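Polyketide synthase PksL (Bacillus subtilis, PDB 5E1V) probably dehydrates beta-hydroxyacyl intermediates during bacillaene assembly, through the dehydratase domain of a split module in a trans-AT polyketide synthase. Local coordinates at residues Cys49-Pro62 and Leu216-Leu228. Numbering follows the deposited sequence.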
loop_
_atom_site.group_PDB
_atom_site.type_symbol
_atom_site.label_atom_id
_atom_site.label_comp_id
_atom_site.label_asym_id
_atom_site.label_seq_id
_atom_site.Cartn_x
_atom_site.Cartn_y
_atom_site.Cartn_z
ATOM N N CYS A 49 -0.524 -13.122 10.271
ATOM C CA CYS A 49 -0.729 -12.695 8.860
ATOM C C CYS A 49 -0.911 -13.880 7.931
ATOM O O CYS A 49 -1.660 -13.842 6.980
ATOM C CB CYS A 49 0.419 -11.771 8.388
ATOM S SG CYS A 49 1.988 -12.559 8.063
ATOM N N SER A 50 -0.284 -14.995 8.257
ATOM C CA SER A 50 -0.367 -16.155 7.358
ATOM C C SER A 50 -1.763 -16.867 7.421
ATOM O O SER A 50 -2.155 -17.601 6.500
ATOM C CB SER A 50 0.802 -17.077 7.625
ATOM O OG SER A 50 0.562 -17.731 8.854
ATOM N N GLU A 51 -2.551 -16.562 8.435
ATOM C CA GLU A 51 -3.912 -17.126 8.562
ATOM C C GLU A 51 -4.970 -16.485 7.709
ATOM O O GLU A 51 -6.066 -16.992 7.628
ATOM C CB GLU A 51 -4.412 -16.950 9.991
ATOM C CG GLU A 51 -3.559 -17.631 11.036
ATOM C CD GLU A 51 -4.164 -17.415 12.395
ATOM O OE1 GLU A 51 -5.371 -17.699 12.535
ATOM O OE2 GLU A 51 -3.449 -16.941 13.292
ATOM N N LEU A 52 -4.668 -15.325 7.129
ATOM C CA LEU A 52 -5.671 -14.426 6.651
ATOM C C LEU A 52 -5.429 -14.211 5.147
ATOM O O LEU A 52 -4.316 -14.540 4.605
ATOM C CB LEU A 52 -5.539 -13.108 7.384
ATOM C CG LEU A 52 -5.489 -13.200 8.895
ATOM C CD1 LEU A 52 -5.250 -11.839 9.552
ATOM C CD2 LEU A 52 -6.789 -13.813 9.356
ATOM N N GLN A 53 -6.499 -13.856 4.454
ATOM C CA GLN A 53 -6.407 -13.253 3.132
ATOM C C GLN A 53 -7.341 -12.058 3.129
ATOM O O GLN A 53 -8.517 -12.228 3.372
ATOM C CB GLN A 53 -6.864 -14.202 2.002
ATOM C CG GLN A 53 -6.808 -13.505 0.653
ATOM C CD GLN A 53 -7.491 -14.331 -0.458
ATOM O OE1 GLN A 53 -8.247 -15.245 -0.182
ATOM N NE2 GLN A 53 -7.274 -13.942 -1.695
ATOM N N LEU A 54 -6.808 -10.892 2.794
ATOM C CA LEU A 54 -7.563 -9.658 2.662
ATOM C C LEU A 54 -8.125 -9.701 1.223
ATOM O O LEU A 54 -7.404 -10.056 0.281
ATOM C CB LEU A 54 -6.618 -8.484 2.802
ATOM C CG LEU A 54 -7.315 -7.074 2.750
ATOM C CD1 LEU A 54 -8.302 -6.802 3.870
ATOM C CD2 LEU A 54 -6.187 -6.040 2.803
ATOM N N ARG A 55 -9.412 -9.443 1.111
ATOM C CA ARG A 55 -10.033 -9.418 -0.209
ATOM C C ARG A 55 -10.951 -8.265 -0.475
ATOM O O ARG A 55 -11.619 -7.804 0.424
ATOM C CB ARG A 55 -10.851 -10.713 -0.465
ATOM C CG ARG A 55 -10.083 -12.023 -0.443
ATOM C CD ARG A 55 -11.040 -13.188 -0.657
ATOM N NE ARG A 55 -11.297 -13.445 -2.070
ATOM C CZ ARG A 55 -12.029 -14.466 -2.521
ATOM N NH1 ARG A 55 -12.595 -15.332 -1.665
ATOM N NH2 ARG A 55 -12.177 -14.642 -3.835
ATOM N N ASN A 56 -10.986 -7.843 -1.740
ATOM C CA ASN A 56 -11.955 -6.899 -2.294
ATOM C C ASN A 56 -12.012 -5.634 -1.477
ATOM O O ASN A 56 -13.055 -5.302 -0.967
ATOM C CB ASN A 56 -13.344 -7.574 -2.348
ATOM C CG ASN A 56 -13.331 -8.792 -3.282
ATOM O OD1 ASN A 56 -12.416 -8.964 -4.164
ATOM N ND2 ASN A 56 -14.243 -9.685 -3.038
ATOM N N LEU A 57 -10.841 -5.044 -1.224
ATOM C CA LEU A 57 -10.764 -3.738 -0.578
ATOM C C LEU A 57 -11.113 -2.661 -1.538
ATOM O O LEU A 57 -10.546 -2.583 -2.623
ATOM C CB LEU A 57 -9.308 -3.472 -0.021
ATOM C CG LEU A 57 -9.236 -2.294 0.905
ATOM C CD1 LEU A 57 -8.332 -2.373 2.169
ATOM C CD2 LEU A 57 -8.793 -1.044 0.064
ATOM N N SER A 58 -12.067 -1.809 -1.173
ATOM C CA SER A 58 -12.415 -0.651 -1.940
ATOM C C SER A 58 -12.197 0.613 -1.179
ATOM O O SER A 58 -12.619 0.694 -0.081
ATOM C CB SER A 58 -13.921 -0.679 -2.267
ATOM O OG SER A 58 -14.083 -1.602 -3.226
ATOM N N ILE A 59 -11.582 1.568 -1.847
ATOM C CA ILE A 59 -11.426 2.962 -1.396
ATOM C C ILE A 59 -12.461 3.842 -2.044
ATOM O O ILE A 59 -12.526 3.930 -3.258
ATOM C CB ILE A 59 -10.006 3.437 -1.567
ATOM C CG1 ILE A 59 -9.065 2.485 -0.791
ATOM C CG2 ILE A 59 -9.793 4.896 -1.123
ATOM C CD1 ILE A 59 -7.616 2.881 -1.044
ATOM N N TYR A 60 -13.250 4.482 -1.201
ATOM C CA TYR A 60 -14.389 5.354 -1.601
ATOM C C TYR A 60 -13.923 6.781 -1.770
ATOM O O TYR A 60 -14.372 7.450 -2.668
ATOM C CB TYR A 60 -15.557 5.236 -0.626
ATOM C CG TYR A 60 -16.140 3.904 -0.794
ATOM C CD1 TYR A 60 -17.115 3.699 -1.769
ATOM C CD2 TYR A 60 -15.592 2.807 -0.158
ATOM C CE1 TYR A 60 -17.568 2.450 -2.026
ATOM C CE2 TYR A 60 -16.071 1.576 -0.378
ATOM C CZ TYR A 60 -17.030 1.399 -1.348
ATOM O OH TYR A 60 -17.441 0.136 -1.592
ATOM N N GLN A 61 -12.961 7.224 -0.949
ATOM C CA GLN A 61 -12.406 8.528 -1.049
ATOM C C GLN A 61 -11.079 8.597 -0.308
ATOM O O GLN A 61 -10.889 7.853 0.584
ATOM C CB GLN A 61 -13.367 9.615 -0.493
ATOM C CG GLN A 61 -13.712 9.518 0.963
ATOM C CD GLN A 61 -14.988 10.254 1.326
ATOM O OE1 GLN A 61 -15.044 11.481 1.277
ATOM N NE2 GLN A 61 -15.999 9.526 1.731
ATOM N N PRO A 62 -10.211 9.560 -0.666
ATOM C CA PRO A 62 -8.946 9.756 0.058
ATOM C C PRO A 62 -9.133 10.269 1.453
ATOM O O PRO A 62 -10.071 11.049 1.733
ATOM C CB PRO A 62 -8.153 10.706 -0.841
ATOM C CG PRO A 62 -8.815 10.621 -2.169
ATOM C CD PRO A 62 -10.253 10.401 -1.879
ATOM N N LEU A 216 -4.892 7.285 -8.254
ATOM C CA LEU A 216 -4.909 6.933 -6.807
ATOM C C LEU A 216 -5.523 5.566 -6.607
ATOM O O LEU A 216 -6.316 5.093 -7.457
ATOM C CB LEU A 216 -5.705 7.963 -6.046
ATOM C CG LEU A 216 -5.023 9.345 -6.019
ATOM C CD1 LEU A 216 -5.894 10.283 -5.202
ATOM C CD2 LEU A 216 -3.582 9.348 -5.508
ATOM N N PRO A 217 -5.168 4.906 -5.501
ATOM C CA PRO A 217 -5.782 3.622 -5.251
ATOM C C PRO A 217 -7.308 3.642 -5.156
ATOM O O PRO A 217 -7.932 4.605 -4.657
ATOM C CB PRO A 217 -5.153 3.201 -3.907
ATOM C CG PRO A 217 -3.747 3.731 -3.998
ATOM C CD PRO A 217 -4.000 5.123 -4.594
ATOM N N LEU A 218 -7.868 2.580 -5.713
ATOM C CA LEU A 218 -9.297 2.357 -5.803
ATOM C C LEU A 218 -9.686 0.985 -5.217
ATOM O O LEU A 218 -10.613 0.910 -4.480
ATOM C CB LEU A 218 -9.738 2.381 -7.253
ATOM C CG LEU A 218 -11.252 2.034 -7.418
ATOM C CD1 LEU A 218 -12.192 3.077 -6.813
ATOM C CD2 LEU A 218 -11.677 1.707 -8.864
ATOM N N PHE A 219 -9.005 -0.050 -5.627
ATOM C CA PHE A 219 -9.364 -1.456 -5.344
ATOM C C PHE A 219 -8.189 -2.445 -5.334
ATOM O O PHE A 219 -7.327 -2.416 -6.230
ATOM C CB PHE A 219 -10.403 -1.931 -6.401
ATOM C CG PHE A 219 -10.944 -3.328 -6.195
ATOM C CD1 PHE A 219 -12.046 -3.566 -5.411
ATOM C CD2 PHE A 219 -10.449 -4.372 -6.956
ATOM C CE1 PHE A 219 -12.572 -4.857 -5.283
ATOM C CE2 PHE A 219 -10.962 -5.650 -6.844
ATOM C CZ PHE A 219 -11.995 -5.921 -5.973
ATOM N N TYR A 220 -8.226 -3.397 -4.358
ATOM C CA TYR A 220 -7.309 -4.492 -4.232
ATOM C C TYR A 220 -8.143 -5.730 -4.321
ATOM O O TYR A 220 -8.998 -5.901 -3.496
ATOM C CB TYR A 220 -6.507 -4.567 -2.854
ATOM C CG TYR A 220 -5.912 -3.276 -2.360
ATOM C CD1 TYR A 220 -5.603 -2.282 -3.264
ATOM C CD2 TYR A 220 -5.689 -3.018 -0.955
ATOM C CE1 TYR A 220 -5.120 -1.050 -2.871
ATOM C CE2 TYR A 220 -5.229 -1.743 -0.560
ATOM C CZ TYR A 220 -4.938 -0.781 -1.527
ATOM O OH TYR A 220 -4.465 0.523 -1.322
ATOM N N GLU A 221 -7.845 -6.643 -5.247
ATOM C CA GLU A 221 -8.567 -7.912 -5.327
ATOM C C GLU A 221 -8.253 -8.799 -4.095
ATOM O O GLU A 221 -9.137 -9.316 -3.359
ATOM C CB GLU A 221 -8.215 -8.655 -6.632
ATOM C CG GLU A 221 -8.924 -9.994 -6.676
ATOM C CD GLU A 221 -8.880 -10.637 -8.036
ATOM O OE1 GLU A 221 -9.089 -9.935 -9.038
ATOM O OE2 GLU A 221 -8.616 -11.853 -8.076
ATOM N N SER A 222 -6.959 -8.907 -3.824
ATOM C CA SER A 222 -6.468 -9.684 -2.678
ATOM C C SER A 222 -5.060 -9.322 -2.246
ATOM O O SER A 222 -4.227 -8.841 -3.023
ATOM C CB SER A 222 -6.438 -11.199 -2.968
ATOM O OG SER A 222 -5.745 -11.463 -4.096
ATOM N N PHE A 223 -4.839 -9.622 -0.988
ATOM C CA PHE A 223 -3.559 -9.560 -0.374
ATOM C C PHE A 223 -3.427 -10.759 0.488
ATOM O O PHE A 223 -4.300 -11.081 1.281
ATOM C CB PHE A 223 -3.358 -8.282 0.499
ATOM C CG PHE A 223 -1.988 -8.183 1.019
ATOM C CD1 PHE A 223 -0.990 -7.741 0.222
ATOM C CD2 PHE A 223 -1.699 -8.558 2.253
ATOM C CE1 PHE A 223 0.320 -7.599 0.692
ATOM C CE2 PHE A 223 -0.427 -8.439 2.768
ATOM C CZ PHE A 223 0.590 -7.979 1.968
ATOM N N SER A 224 -2.273 -11.377 0.376
ATOM C CA SER A 224 -1.946 -12.596 1.076
ATOM C C SER A 224 -0.471 -12.492 1.413
ATOM O O SER A 224 0.288 -12.074 0.540
ATOM C CB SER A 224 -2.147 -13.795 0.112
ATOM O OG SER A 224 -1.918 -14.912 0.925
ATOM N N ALA A 225 -0.082 -12.952 2.579
ATOM C CA ALA A 225 1.285 -12.850 3.083
ATOM C C ALA A 225 1.610 -14.001 4.079
ATOM O O ALA A 225 0.800 -14.340 4.956
ATOM C CB ALA A 225 1.489 -11.491 3.762
ATOM N N SER A 226 2.743 -14.644 3.826
ATOM C CA SER A 226 3.325 -15.691 4.689
ATOM C C SER A 226 4.345 -15.096 5.686
ATOM O O SER A 226 4.791 -15.772 6.573
ATOM C CB SER A 226 4.023 -16.780 3.819
ATOM O OG SER A 226 5.140 -16.280 3.066
ATOM N N ALA A 227 4.751 -13.838 5.515
ATOM C CA ALA A 227 5.714 -13.208 6.427
ATOM C C ALA A 227 5.541 -11.671 6.346
ATOM O O ALA A 227 4.956 -11.106 5.422
ATOM C CB ALA A 227 7.150 -13.608 6.109
ATOM N N LEU A 228 5.967 -11.016 7.395
ATOM C CA LEU A 228 5.891 -9.564 7.466
ATOM C C LEU A 228 6.819 -8.881 6.489
ATOM O O LEU A 228 7.894 -9.415 6.108
ATOM C CB LEU A 228 6.276 -9.162 8.890
ATOM C CG LEU A 228 5.471 -9.697 10.064
ATOM C CD1 LEU A 228 5.720 -8.839 11.348
ATOM C CD2 LEU A 228 3.949 -9.711 9.832
HETATM O O HOH W 1 -2.192 -13.164 4.416
#
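L57 and Y220 run side by side on the helix-facing side of two antiparallel strands. Methyl CD2 of L57 sits over one face of the Y220 ring, offset toward its rim, in a CH-pi contact 4.0 Å from the ring centroid. With CG anti to its carbonyl carbon (chi1 -46°), Y220 carries its ring alongside L57, and its OH is hydrogen-bonded to G31 O. The end of I59 meets both Y220 OH and the ring of P217, CD1 lying 3.8 Å from P217 CB. Farther along the same face, L54 and F223 meet through their CB atoms, 4.0 Å apart. I38, Y39 and I35 of helix 34-44 pack on L57, L54 and F223, respectively, while F188 meets the F223 ring edge-to-face.

Within the sheet, the backbones are joined by paired hydrogen bonds, L54 with F223 and L57 with Y220; L57 N to Y220 O is the weak member. I59 N adds a nearly straight bond to L218 O (2.9 Å, 174° at the hydrogen). N56, with positive phi, and L57 both face Y220, forming a G1 beta bulge where the partner chain turns its corner at E221; N56 N reaches E221 O from above the carbonyl plane.

On the reverse face, S58 OG lies in the plane of the F219 ring, 3.6 Å from CD1 at its edge. Beyond the start of strand 53-59, beside the turn at C49-L52, a water takes the N-H of A225 and lies within bonding distance of C49 O. The helix-backed antiparallel pair joins the two halves of a double-hotdog dehydratase fold.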